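Local coordinates for protein Endonuclease/exonuclease/phosphatase (Beutenbergia cavernae DSM 12333, PDB 4RUW) that is of unknown function but belongs to the endonuclease/exonuclease/phosphatase family, with a DNase I-like domain followed by an immunoglobulin-like one, at residues A[197-202]-A[234-239]; A[276-281]-A[292-297]. All coordinates share one frame; numbering follows the deposited sequence.

In the fold
Contact 1 and contact 2 both join chain segments at the mixed sheet that holds strands 192-200, 230-233 and 296-300, and their centres lie about 12 Å apart. They are joined directly: Gly234 of contact 1 is backbone-bonded to Tyr297 of contact 2, whose hydroxyl also reaches Ile238. Contact 1 lies deeper, with every touching residue buried; its two segments run nearly parallel and polar side chains are gripped by backbone and water. Contact 2 is partly open at Met279, Arg293 and Ile295; there a loop crosses the approach to strand 296-300 and a single threonine hydroxyl does much of the tying.

Contact 1: A[197-202]-A[234-239]; sequences HATHLS and GDLNIW
His200 and Asp235 lie side by side, pointing the same way, where segments 197-202 and 234-239 run almost parallel. In both, CG stands anti to the backbone N (His200 chi1 -178°). Followed outward, His200 shows how a flat group can be held by several kinds of neighbour. CB only brushes the carbonyl oxygen of Asp235. CG begins the ring, over one face of which sits Asp235 CB, a CH-pi contact 4.1 Å from the ring centroid. CD2 comes within 3.4 Å of Asp235 O, while CE1 passes Asp235 OD2 more loosely. NE2 is also 3.4 Å from Asp235 OD2, but the angle is too poor for a hydrogen bond; the carboxylate lies alongside the ring, their planes only 15° apart. Instead, His200 NE2 is hydrogen-bonded to a water in the ring plane, 2.9 Å from the water oxygen. Asp235 OD2 has its own partner in Asn62.

The same water accepts a bond from Asn237 ND2. That amide nitrogen also donates to Leu201 O at 2.9 Å, nearly straight at 166°. The backbone is tied by Leu201 N, 3.0 Å from Asp235 O. Apart from these polar groups, Leu236 CD2 touches Thr199 CG2 at 3.8 Å and approaches Leu201 CG.

The run Gly-Asp-Leu-Asn resembles the GDxN motif of DNase I-like proteins, whose Asp and Asn lie at the active site in relatives; Asp235 and Asn237 probably correspond. The chemistry here implies that Asn237 is fixed in rotation by its two acceptors, and that a CH-pi contact and a shared water, rather than a direct side-chain hydrogen bond, relate His200 to this motif.

Contact 2: A[276-281]-A[292-297]; sequences GPTMTA and DRRIDY
Pro277 and Arg294 mark the point where two backbone segments cross almost at a right angle, their short runs 93° apart and the CA atoms of these two residues separated by 4.0 Å. The second segment bends sharply here: Arg293 is the centre of an inverse gamma turn, closed by a bond from Arg294 N to Asp292 O. Across the contact, Thr278 N donates to Arg293 O at 2.9 Å in a good hydrogen bond.

The side chain of Thr278 illustrates a hydroxyl used in both directions. Its OG1 lies between the backbone N and the carbonyl carbon (chi1 60°), facing segment 292-297. It accepts from Ile295 N at 3.0 Å, close to straight at 172°, and donates to Asp296 OD1 at 2.7 Å, meeting the lone pair turned away from the other carboxylate oxygen. That OD1 is also hydrogen-bonded to His321, so the acid is held from two residues at one atom.

An apolar contact joins Met279, built as selenomethionine, to Ile295: SE rests 3.7 Å from Ile295 CD1. Arg294 CG passes 3.2 Å from Gly276 O, while its guanidinium reaches a salt bridge with Asp265; the side chain of Arg294 also touches Trp267 and Arg268 of helix 266-270.

The crossing thus fastens the loop after helix 266-270 onto the start of strand 296-300, which lies between strands 230-233 and 264-265, while the backbone of Thr278 bonds to Leu322, just ahead of strand 324-330 in the other sheet.

Contact 1: A[197-202]-A[234-239]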
# COMPACT_ATOMS: atom_id res chain seq x y z
N HIS A 197 4.59 9.03 0.28
CA HIS A 197 3.37 9.34 -0.44
C HIS A 197 2.20 8.77 0.34
O HIS A 197 2.15 7.56 0.61
CB HIS A 197 3.40 8.70 -1.83
CG HIS A 197 4.56 9.11 -2.68
ND1 HIS A 197 4.61 10.32 -3.35
CD2 HIS A 197 5.71 8.47 -2.99
CE1 HIS A 197 5.74 10.40 -4.03
NE2 HIS A 197 6.42 9.28 -3.83
N ALA A 198 1.25 9.63 0.69
CA ALA A 198 0.09 9.28 1.52
C ALA A 198 -1.18 9.54 0.73
O ALA A 198 -1.37 10.64 0.21
CB ALA A 198 0.08 10.15 2.76
N THR A 199 -2.06 8.55 0.63
CA THR A 199 -3.30 8.80 -0.08
C THR A 199 -4.44 7.91 0.42
O THR A 199 -4.27 7.11 1.35
CB THR A 199 -3.11 8.69 -1.62
OG1 THR A 199 -4.23 9.29 -2.30
CG2 THR A 199 -2.98 7.25 -2.06
N HIS A 200 -5.59 8.09 -0.22
CA HIS A 200 -6.84 7.42 0.14
C HIS A 200 -7.68 7.55 -1.13
O HIS A 200 -7.97 8.67 -1.58
CB HIS A 200 -7.46 8.15 1.34
CG HIS A 200 -8.74 7.55 1.85
ND1 HIS A 200 -9.40 8.07 2.94
CD2 HIS A 200 -9.48 6.49 1.43
CE1 HIS A 200 -10.49 7.36 3.17
NE2 HIS A 200 -10.56 6.41 2.27
N LEU A 201 -8.01 6.43 -1.76
CA LEU A 201 -8.74 6.46 -3.03
C LEU A 201 -10.24 6.31 -2.83
O LEU A 201 -10.68 5.94 -1.73
CB LEU A 201 -8.23 5.36 -3.97
CG LEU A 201 -6.73 5.34 -4.23
CD1 LEU A 201 -6.41 4.27 -5.25
CD2 LEU A 201 -6.19 6.70 -4.67
N SER A 202 -11.02 6.55 -3.88
CA SER A 202 -12.46 6.34 -3.79
C SER A 202 -12.79 4.89 -3.44
O SER A 202 -12.01 3.98 -3.69
CB SER A 202 -13.12 6.65 -5.13
OG SER A 202 -13.06 8.03 -5.44
N GLY A 234 -1.58 3.98 2.35
CA GLY A 234 -2.91 4.46 2.67
C GLY A 234 -3.99 3.48 2.33
O GLY A 234 -3.74 2.32 1.96
N ASP A 235 -5.22 3.95 2.46
CA ASP A 235 -6.40 3.18 2.17
C ASP A 235 -6.68 3.29 0.67
O ASP A 235 -7.29 4.25 0.20
CB ASP A 235 -7.56 3.76 2.99
CG ASP A 235 -8.86 3.01 2.81
OD1 ASP A 235 -8.95 2.09 1.97
OD2 ASP A 235 -9.83 3.37 3.53
N LEU A 236 -6.20 2.31 -0.08
CA LEU A 236 -6.39 2.32 -1.52
C LEU A 236 -7.77 1.83 -1.92
O LEU A 236 -8.18 1.98 -3.07
CB LEU A 236 -5.31 1.52 -2.24
CG LEU A 236 -3.87 1.99 -1.96
CD1 LEU A 236 -2.89 1.19 -2.80
CD2 LEU A 236 -3.71 3.49 -2.19
N ASN A 237 -8.50 1.24 -0.96
CA ASN A 237 -9.88 0.83 -1.21
C ASN A 237 -10.04 -0.21 -2.31
O ASN A 237 -11.10 -0.33 -2.92
CB ASN A 237 -10.77 2.05 -1.49
CG ASN A 237 -11.55 2.50 -0.28
OD1 ASN A 237 -12.07 1.68 0.48
ND2 ASN A 237 -11.65 3.81 -0.09
N ILE A 238 -8.96 -0.96 -2.57
CA ILE A 238 -9.00 -2.05 -3.54
C ILE A 238 -8.43 -3.30 -2.89
O ILE A 238 -7.48 -3.22 -2.11
CB ILE A 238 -8.20 -1.70 -4.84
CG1 ILE A 238 -6.72 -1.44 -4.54
CG2 ILE A 238 -8.85 -0.53 -5.55
CD1 ILE A 238 -5.88 -1.24 -5.80
N TRP A 239 -9.02 -4.44 -3.21
CA TRP A 239 -8.38 -5.71 -2.92
C TRP A 239 -7.23 -5.90 -3.91
O TRP A 239 -7.08 -5.13 -4.86
CB TRP A 239 -9.32 -6.87 -3.14
CG TRP A 239 -10.56 -6.95 -2.31
CD1 TRP A 239 -11.04 -6.03 -1.41
CD2 TRP A 239 -11.48 -8.04 -2.32
NE1 TRP A 239 -12.22 -6.51 -0.85
CE2 TRP A 239 -12.50 -7.73 -1.40
CE3 TRP A 239 -11.54 -9.24 -3.03
CZ2 TRP A 239 -13.58 -8.60 -1.17
CZ3 TRP A 239 -12.59 -10.09 -2.81
CH2 TRP A 239 -13.60 -9.77 -1.89
O HOH W 1 -13.10 5.04 2.27

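Contact 2: A[276-281]-A[292-297]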
# COMPACT_ATOMS: atom_id res chain seq x y z
N GLY A 276 -4.08 -10.61 7.25
CA GLY A 276 -4.08 -9.19 7.53
C GLY A 276 -5.15 -8.36 6.86
O GLY A 276 -4.84 -7.31 6.28
N PRO A 277 -6.43 -8.77 6.95
CA PRO A 277 -7.47 -7.85 6.49
C PRO A 277 -7.40 -6.59 7.35
O PRO A 277 -6.94 -6.64 8.50
CB PRO A 277 -8.76 -8.62 6.74
CG PRO A 277 -8.43 -9.51 7.91
CD PRO A 277 -6.99 -9.90 7.71
N THR A 278 -7.82 -5.46 6.80
CA THR A 278 -7.61 -4.18 7.46
C THR A 278 -8.92 -3.50 7.83
O THR A 278 -8.92 -2.40 8.37
CB THR A 278 -6.69 -3.26 6.65
OG1 THR A 278 -7.27 -3.00 5.36
CG2 THR A 278 -5.32 -3.91 6.47
N MSE A 279 -10.04 -4.16 7.52
CA MSE A 279 -11.32 -3.77 8.08
C MSE A 279 -11.43 -4.46 9.43
O MSE A 279 -11.37 -5.68 9.50
CB MSE A 279 -12.46 -4.22 7.18
CG MSE A 279 -12.46 -3.59 5.80
SE MSE A 279 -12.44 -1.65 5.90
CE MSE A 279 -14.05 -1.37 6.96
N THR A 280 -11.58 -3.67 10.49
CA THR A 280 -11.61 -4.21 11.84
C THR A 280 -12.61 -5.35 12.00
O THR A 280 -12.29 -6.39 12.57
CB THR A 280 -11.94 -3.09 12.84
OG1 THR A 280 -10.95 -2.07 12.70
CG2 THR A 280 -11.95 -3.61 14.27
N ALA A 281 -13.79 -5.16 11.43
CA ALA A 281 -14.85 -6.15 11.55
C ALA A 281 -14.54 -7.47 10.83
O ALA A 281 -15.15 -8.49 11.12
CB ALA A 281 -16.16 -5.57 11.05
N ASP A 292 -10.08 -11.45 2.39
CA ASP A 292 -9.72 -10.68 1.20
C ASP A 292 -9.77 -9.17 1.44
O ASP A 292 -9.26 -8.40 0.62
CB ASP A 292 -10.66 -11.03 0.05
CG ASP A 292 -10.69 -12.52 -0.23
OD1 ASP A 292 -9.60 -13.11 -0.40
OD2 ASP A 292 -11.79 -13.10 -0.25
N ARG A 293 -10.38 -8.74 2.55
CA ARG A 293 -10.62 -7.32 2.81
C ARG A 293 -9.42 -6.60 3.40
O ARG A 293 -9.50 -5.96 4.46
CB ARG A 293 -11.90 -7.14 3.64
CG ARG A 293 -13.15 -7.45 2.83
CD ARG A 293 -14.41 -7.17 3.60
NE ARG A 293 -15.56 -7.22 2.70
CZ ARG A 293 -16.82 -7.19 3.10
NH1 ARG A 293 -17.10 -7.11 4.39
NH2 ARG A 293 -17.80 -7.24 2.20
N ARG A 294 -8.30 -6.73 2.70
CA ARG A 294 -7.07 -6.01 3.00
C ARG A 294 -7.00 -4.89 1.97
O ARG A 294 -6.77 -5.15 0.78
CB ARG A 294 -5.87 -6.95 2.87
CG ARG A 294 -4.53 -6.30 3.23
CD ARG A 294 -3.41 -7.31 3.24
NE ARG A 294 -3.07 -7.80 1.91
CZ ARG A 294 -2.09 -7.31 1.16
NH1 ARG A 294 -1.33 -6.31 1.60
NH2 ARG A 294 -1.84 -7.83 -0.04
N ILE A 295 -7.24 -3.66 2.42
CA ILE A 295 -7.38 -2.53 1.51
C ILE A 295 -6.51 -1.34 1.91
O ILE A 295 -6.52 -0.31 1.23
CB ILE A 295 -8.86 -2.10 1.35
CG1 ILE A 295 -9.45 -1.66 2.70
CG2 ILE A 295 -9.70 -3.21 0.71
CD1 ILE A 295 -10.84 -1.05 2.57
N ASP A 296 -5.77 -1.49 3.01
CA ASP A 296 -4.81 -0.50 3.47
C ASP A 296 -3.43 -1.11 3.23
O ASP A 296 -3.21 -2.25 3.62
CB ASP A 296 -4.99 -0.23 4.96
CG ASP A 296 -6.33 0.41 5.30
OD1 ASP A 296 -7.34 -0.32 5.47
OD2 ASP A 296 -6.38 1.65 5.43
N TYR A 297 -2.54 -0.36 2.58
CA TYR A 297 -1.29 -0.92 2.10
C TYR A 297 -0.10 -0.04 2.45
O TYR A 297 -0.22 1.18 2.58
CB TYR A 297 -1.31 -1.01 0.57
CG TYR A 297 -2.33 -1.94 -0.04
CD1 TYR A 297 -1.99 -3.24 -0.40
CD2 TYR A 297 -3.62 -1.51 -0.30
CE1 TYR A 297 -2.90 -4.08 -0.99
CE2 TYR A 297 -4.54 -2.35 -0.89
CZ TYR A 297 -4.18 -3.64 -1.23
OH TYR A 297 -5.07 -4.49 -1.84